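PDB 3Q6A: activator of Hsp90 ATPase homologue 1/2-like C-terminal domain-containing protein from Staphylococcus saprophyticus subsp. saprophyticus, which is of unknown function but, as an AHA1-family protein with a Bet v 1-like helix-grip fold, may bind a hydrophobic ligand or a partner protein. Local coordinates for residues D2-V16 and F81-K95. Sequence-based numbering, arbitrary orientation.
Sequences DIITKMQVDVPRETV and FEESEAGTVVTTTEK
The carbonyl O of I3 is gripped twice: by the backbone N of E94 at 3.0 Å, and by a water that also bonds OG1 of T5 and OG1 of T92. This water bridges the antiparallel pairing of strands 3-9 and 87-94, first and last strands of the Bet v 1-like helix-grip sheet, on the face packed against helix 102-125. T5 OG1 also bonds K109 of that helix. Eight backbone bonds join the strands, the straightest running from V90 N to M7 O at 175°. On the other face, β-branched I4 and T91 suit extended strands and meet through their CG2 methyls, 3.7 Å apart, while the extended chain of K6 runs alongside T91 and puts NZ in reach of a water shared with E82 OE1. Where 2-16 turns into helix 13-21, T88 ties down the bend: with OG1 beside its own backbone N (chi1 -57°), it donates to V11 O at 2.8 Å. G87 lies against this bend, where a CB would collide with V9 O. From the helix, R13 lays its aliphatic CG on F81 CB at 3.5 Å, its guanidinium steeply inclined to the ring. One turn on, V16 CG1 touches both V90 CG2, at 3.6 Å, and the edge of the F81 ring, in its plane, 3.5 Å from CE2.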
loop_
_atom_site.group_PDB
_atom_site.type_symbol
_atom_site.label_atom_id
_atom_site.label_comp_id
_atom_site.label_asym_id
_atom_site.label_seq_id
_atom_site.Cartn_x
_atom_site.Cartn_y
_atom_site.Cartn_z
ATOM N N ASP D 2 -3.767 15.936 -9.230
ATOM C CA ASP D 2 -2.410 15.571 -8.873
ATOM C C ASP D 2 -2.555 14.472 -7.838
ATOM O O ASP D 2 -3.269 14.633 -6.853
ATOM C CB ASP D 2 -1.667 16.768 -8.279
ATOM C CG ASP D 2 -1.244 17.771 -9.334
ATOM O OD1 ASP D 2 -2.008 17.973 -10.301
ATOM O OD2 ASP D 2 -0.153 18.365 -9.193
ATOM N N ILE D 3 -1.908 13.340 -8.076
ATOM C CA ILE D 3 -1.977 12.232 -7.139
ATOM C C ILE D 3 -0.862 12.424 -6.122
ATOM O O ILE D 3 0.314 12.248 -6.429
ATOM C CB ILE D 3 -1.802 10.880 -7.857
ATOM C CG1 ILE D 3 -2.802 10.784 -9.013
ATOM C CG2 ILE D 3 -2.011 9.737 -6.879
ATOM C CD1 ILE D 3 -2.680 9.514 -9.833
ATOM N N ILE D 4 -1.250 12.789 -4.907
ATOM C CA ILE D 4 -0.299 13.024 -3.830
ATOM C C ILE D 4 -0.457 11.952 -2.751
ATOM O O ILE D 4 -1.559 11.732 -2.233
ATOM C CB ILE D 4 -0.520 14.427 -3.205
ATOM C CG1 ILE D 4 -0.394 15.500 -4.289
ATOM C CG2 ILE D 4 0.508 14.686 -2.108
ATOM C CD1 ILE D 4 -0.807 16.887 -3.838
ATOM N N THR D 5 0.638 11.271 -2.433
ATOM C CA THR D 5 0.609 10.233 -1.414
ATOM C C THR D 5 1.687 10.491 -0.365
ATOM O O THR D 5 2.807 10.860 -0.695
ATOM C CB THR D 5 0.834 8.841 -2.045
ATOM O OG1 THR D 5 -0.071 8.675 -3.143
ATOM C CG2 THR D 5 0.570 7.752 -1.031
ATOM N N LYS D 6 1.344 10.301 0.903
ATOM C CA LYS D 6 2.304 10.522 1.979
ATOM C C LYS D 6 2.461 9.261 2.803
ATOM O O LYS D 6 1.474 8.582 3.090
ATOM C CB LYS D 6 1.840 11.674 2.877
ATOM C CG LYS D 6 1.860 13.036 2.202
ATOM C CD LYS D 6 1.442 14.152 3.151
ATOM C CE LYS D 6 1.591 15.507 2.476
ATOM N NZ LYS D 6 1.216 16.641 3.368
HETATM N N MSE D 7 3.701 8.935 3.162
HETATM C CA MSE D 7 3.979 7.739 3.955
HETATM C C MSE D 7 5.040 8.017 5.014
HETATM O O MSE D 7 6.112 8.533 4.710
HETATM C CB MSE D 7 4.478 6.600 3.066
HETATM C CG MSE D 7 4.758 5.294 3.824
HETATM SE SE MSE D 7 3.243 4.459 4.412
HETATM C CE MSE D 7 2.589 3.788 2.788
ATOM N N GLN D 8 4.730 7.660 6.250
ATOM C CA GLN D 8 5.667 7.833 7.351
ATOM C C GLN D 8 6.604 6.639 7.375
ATOM O O GLN D 8 6.164 5.495 7.237
ATOM C CB GLN D 8 4.905 7.940 8.681
ATOM C CG GLN D 8 5.785 7.726 9.905
ATOM C CD GLN D 8 6.774 8.857 10.151
ATOM O OE1 GLN D 8 7.868 8.622 10.664
ATOM N NE2 GLN D 8 6.385 10.091 9.811
ATOM N N VAL D 9 7.902 6.908 7.490
ATOM C CA VAL D 9 8.914 5.865 7.568
ATOM C C VAL D 9 9.789 6.223 8.774
ATOM O O VAL D 9 10.380 7.304 8.822
ATOM C CB VAL D 9 9.785 5.801 6.306
ATOM C CG1 VAL D 9 10.655 4.581 6.379
ATOM C CG2 VAL D 9 8.899 5.759 5.043
ATOM N N ASP D 10 9.876 5.305 9.733
ATOM C CA ASP D 10 10.604 5.550 10.983
ATOM C C ASP D 10 12.130 5.457 10.977
ATOM O O ASP D 10 12.730 4.745 11.796
ATOM C CB ASP D 10 10.044 4.636 12.082
ATOM C CG ASP D 10 8.556 4.857 12.339
ATOM O OD1 ASP D 10 7.985 5.885 11.905
ATOM O OD2 ASP D 10 7.942 3.997 13.008
ATOM N N VAL D 11 12.758 6.172 10.043
ATOM C CA VAL D 11 14.218 6.224 9.944
ATOM C C VAL D 11 14.565 7.645 9.530
ATOM O O VAL D 11 13.697 8.378 9.082
ATOM C CB VAL D 11 14.796 5.251 8.886
ATOM C CG1 VAL D 11 14.526 3.814 9.284
ATOM C CG2 VAL D 11 14.216 5.555 7.526
ATOM N N PRO D 12 15.836 8.060 9.703
ATOM C CA PRO D 12 16.232 9.421 9.324
ATOM C C PRO D 12 16.051 9.688 7.829
ATOM O O PRO D 12 16.191 8.790 7.005
ATOM C CB PRO D 12 17.702 9.494 9.750
ATOM C CG PRO D 12 17.764 8.542 10.905
ATOM C CD PRO D 12 16.939 7.369 10.383
ATOM N N ARG D 13 15.753 10.946 7.517
ATOM C CA ARG D 13 15.516 11.422 6.160
ATOM C C ARG D 13 16.617 11.048 5.176
ATOM O O ARG D 13 16.327 10.679 4.034
ATOM C CB ARG D 13 15.326 12.941 6.194
ATOM C CG ARG D 13 14.792 13.532 4.918
ATOM C CD ARG D 13 14.537 15.011 5.079
ATOM N NE ARG D 13 15.758 15.734 5.414
ATOM C CZ ARG D 13 15.891 17.053 5.310
ATOM N NH1 ARG D 13 14.876 17.794 4.877
ATOM N NH2 ARG D 13 17.036 17.630 5.642
ATOM N N GLU D 14 17.873 11.139 5.614
ATOM C CA GLU D 14 19.002 10.801 4.756
ATOM C C GLU D 14 18.907 9.354 4.311
ATOM O O GLU D 14 19.139 9.032 3.146
ATOM C CB GLU D 14 20.344 10.994 5.485
ATOM C CG GLU D 14 20.685 12.421 5.890
ATOM C CD GLU D 14 19.821 12.933 7.023
ATOM O OE1 GLU D 14 19.312 12.088 7.800
ATOM O OE2 GLU D 14 19.667 14.174 7.141
ATOM N N THR D 15 18.555 8.476 5.245
ATOM C CA THR D 15 18.452 7.058 4.954
ATOM C C THR D 15 17.359 6.742 3.936
ATOM O O THR D 15 17.531 5.865 3.095
ATOM C CB THR D 15 18.170 6.244 6.228
ATOM O OG1 THR D 15 19.238 6.438 7.162
ATOM C CG2 THR D 15 18.062 4.759 5.894
ATOM N N VAL D 16 16.241 7.449 4.023
ATOM C CA VAL D 16 15.144 7.225 3.086
ATOM C C VAL D 16 15.561 7.744 1.704
ATOM O O VAL D 16 15.335 7.088 0.692
ATOM C CB VAL D 16 13.858 7.952 3.536
ATOM C CG1 VAL D 16 12.737 7.700 2.522
ATOM C CG2 VAL D 16 13.431 7.453 4.928
ATOM N N PHE D 81 11.103 14.545 0.832
ATOM C CA PHE D 81 11.400 13.952 2.126
ATOM C C PHE D 81 11.423 15.047 3.195
ATOM O O PHE D 81 12.234 15.969 3.118
ATOM C CB PHE D 81 12.754 13.237 2.081
ATOM C CG PHE D 81 12.932 12.326 0.895
ATOM C CD1 PHE D 81 13.108 12.850 -0.383
ATOM C CD2 PHE D 81 12.907 10.940 1.049
ATOM C CE1 PHE D 81 13.254 12.010 -1.493
ATOM C CE2 PHE D 81 13.051 10.089 -0.048
ATOM C CZ PHE D 81 13.225 10.627 -1.325
ATOM N N GLU D 82 10.519 14.945 4.172
ATOM C CA GLU D 82 10.418 15.906 5.270
ATOM C C GLU D 82 10.665 15.204 6.598
ATOM O O GLU D 82 10.361 14.014 6.766
ATOM C CB GLU D 82 9.031 16.541 5.346
ATOM C CG GLU D 82 8.591 17.368 4.166
ATOM C CD GLU D 82 7.199 17.928 4.382
ATOM O OE1 GLU D 82 6.284 17.126 4.664
ATOM O OE2 GLU D 82 7.017 19.162 4.278
ATOM N N GLU D 83 11.215 15.935 7.558
ATOM C CA GLU D 83 11.462 15.326 8.851
ATOM C C GLU D 83 10.176 15.263 9.646
ATOM O O GLU D 83 9.315 16.150 9.531
ATOM C CB GLU D 83 12.510 16.133 9.637
ATOM C CG GLU D 83 13.926 15.948 9.145
ATOM C CD GLU D 83 14.941 16.451 10.150
ATOM O OE1 GLU D 83 15.015 17.679 10.345
ATOM O OE2 GLU D 83 15.649 15.614 10.755
ATOM N N SER D 84 10.041 14.206 10.447
ATOM C CA SER D 84 8.903 14.043 11.351
ATOM C C SER D 84 9.481 13.482 12.659
ATOM O O SER D 84 10.614 12.994 12.697
ATOM C CB SER D 84 7.839 13.076 10.787
ATOM O OG SER D 84 8.344 11.767 10.650
ATOM N N GLU D 85 8.704 13.562 13.729
ATOM C CA GLU D 85 9.135 13.067 15.030
ATOM C C GLU D 85 9.773 11.670 14.981
ATOM O O GLU D 85 10.918 11.488 15.397
ATOM C CB GLU D 85 7.927 13.051 15.979
ATOM C CG GLU D 85 8.266 12.804 17.440
ATOM C CD GLU D 85 7.044 12.439 18.271
ATOM O OE1 GLU D 85 6.023 13.159 18.193
ATOM O OE2 GLU D 85 7.108 11.431 19.006
ATOM N N ALA D 86 9.051 10.684 14.450
ATOM C CA ALA D 86 9.561 9.325 14.417
ATOM C C ALA D 86 10.511 9.040 13.264
ATOM O O ALA D 86 11.105 7.957 13.175
ATOM C CB ALA D 86 8.382 8.329 14.417
ATOM N N GLY D 87 10.673 10.019 12.380
ATOM C CA GLY D 87 11.581 9.813 11.278
ATOM C C GLY D 87 11.413 10.698 10.062
ATOM O O GLY D 87 11.855 11.848 10.035
ATOM N N THR D 88 10.748 10.155 9.052
ATOM C CA THR D 88 10.569 10.854 7.790
ATOM C C THR D 88 9.171 10.697 7.202
ATOM O O THR D 88 8.532 9.667 7.372
ATOM C CB THR D 88 11.549 10.268 6.728
ATOM O OG1 THR D 88 12.904 10.362 7.201
ATOM C CG2 THR D 88 11.398 11.005 5.371
ATOM N N VAL D 89 8.693 11.726 6.520
ATOM C CA VAL D 89 7.426 11.621 5.803
ATOM C C VAL D 89 7.807 11.774 4.340
ATOM O O VAL D 89 8.385 12.788 3.958
ATOM C CB VAL D 89 6.438 12.729 6.162
ATOM C CG1 VAL D 89 5.260 12.716 5.189
ATOM C CG2 VAL D 89 5.934 12.514 7.602
ATOM N N VAL D 90 7.499 10.763 3.534
ATOM C CA VAL D 90 7.798 10.818 2.109
ATOM C C VAL D 90 6.517 11.250 1.406
ATOM O O VAL D 90 5.431 10.743 1.697
ATOM C CB VAL D 90 8.220 9.439 1.555
ATOM C CG1 VAL D 90 8.591 9.568 0.061
ATOM C CG2 VAL D 90 9.376 8.880 2.355
ATOM N N THR D 91 6.628 12.198 0.489
ATOM C CA THR D 91 5.462 12.654 -0.224
ATOM C C THR D 91 5.697 12.479 -1.705
ATOM O O THR D 91 6.575 13.131 -2.265
ATOM C CB THR D 91 5.179 14.137 0.047
ATOM O OG1 THR D 91 5.045 14.344 1.458
ATOM C CG2 THR D 91 3.890 14.566 -0.635
ATOM N N THR D 92 4.937 11.585 -2.334
ATOM C CA THR D 92 5.074 11.388 -3.775
ATOM C C THR D 92 3.966 12.192 -4.449
ATOM O O THR D 92 2.832 12.236 -3.974
ATOM C CB THR D 92 4.956 9.888 -4.191
ATOM O OG1 THR D 92 3.735 9.340 -3.681
ATOM C CG2 THR D 92 6.135 9.080 -3.670
ATOM N N THR D 93 4.310 12.854 -5.548
ATOM C CA THR D 93 3.342 13.637 -6.293
ATOM C C THR D 93 3.496 13.355 -7.784
ATOM O O THR D 93 4.583 13.515 -8.349
ATOM C CB THR D 93 3.529 15.151 -6.068
ATOM O OG1 THR D 93 3.290 15.471 -4.691
ATOM C CG2 THR D 93 2.550 15.929 -6.927
ATOM N N GLU D 94 2.418 12.893 -8.406
ATOM C CA GLU D 94 2.431 12.627 -9.851
ATOM C C GLU D 94 1.340 13.546 -10.377
ATOM O O GLU D 94 0.154 13.349 -10.119
ATOM C CB GLU D 94 2.131 11.155 -10.155
ATOM C CG GLU D 94 2.002 10.891 -11.654
ATOM C CD GLU D 94 1.918 9.417 -12.012
ATOM O OE1 GLU D 94 1.432 8.611 -11.194
ATOM O OE2 GLU D 94 2.327 9.070 -13.138
ATOM N N LYS D 95 1.766 14.564 -11.113
ATOM C CA LYS D 95 0.874 15.598 -11.591
ATOM C C LYS D 95 0.214 15.444 -12.940
ATOM O O LYS D 95 0.662 14.677 -13.794
ATOM C CB LYS D 95 1.623 16.933 -11.593
ATOM C CG LYS D 95 2.359 17.215 -10.303
ATOM C CD LYS D 95 3.185 18.483 -10.408
ATOM C CE LYS D 95 3.835 18.810 -9.074
ATOM N NZ LYS D 95 4.566 20.102 -9.148
HETATM O O HOH W 1 1.417 9.712 -5.333
HETATM O O HOH W 2 3.830 16.431 5.292
HETATM O O HOH W 3 14.871 12.678 9.369
#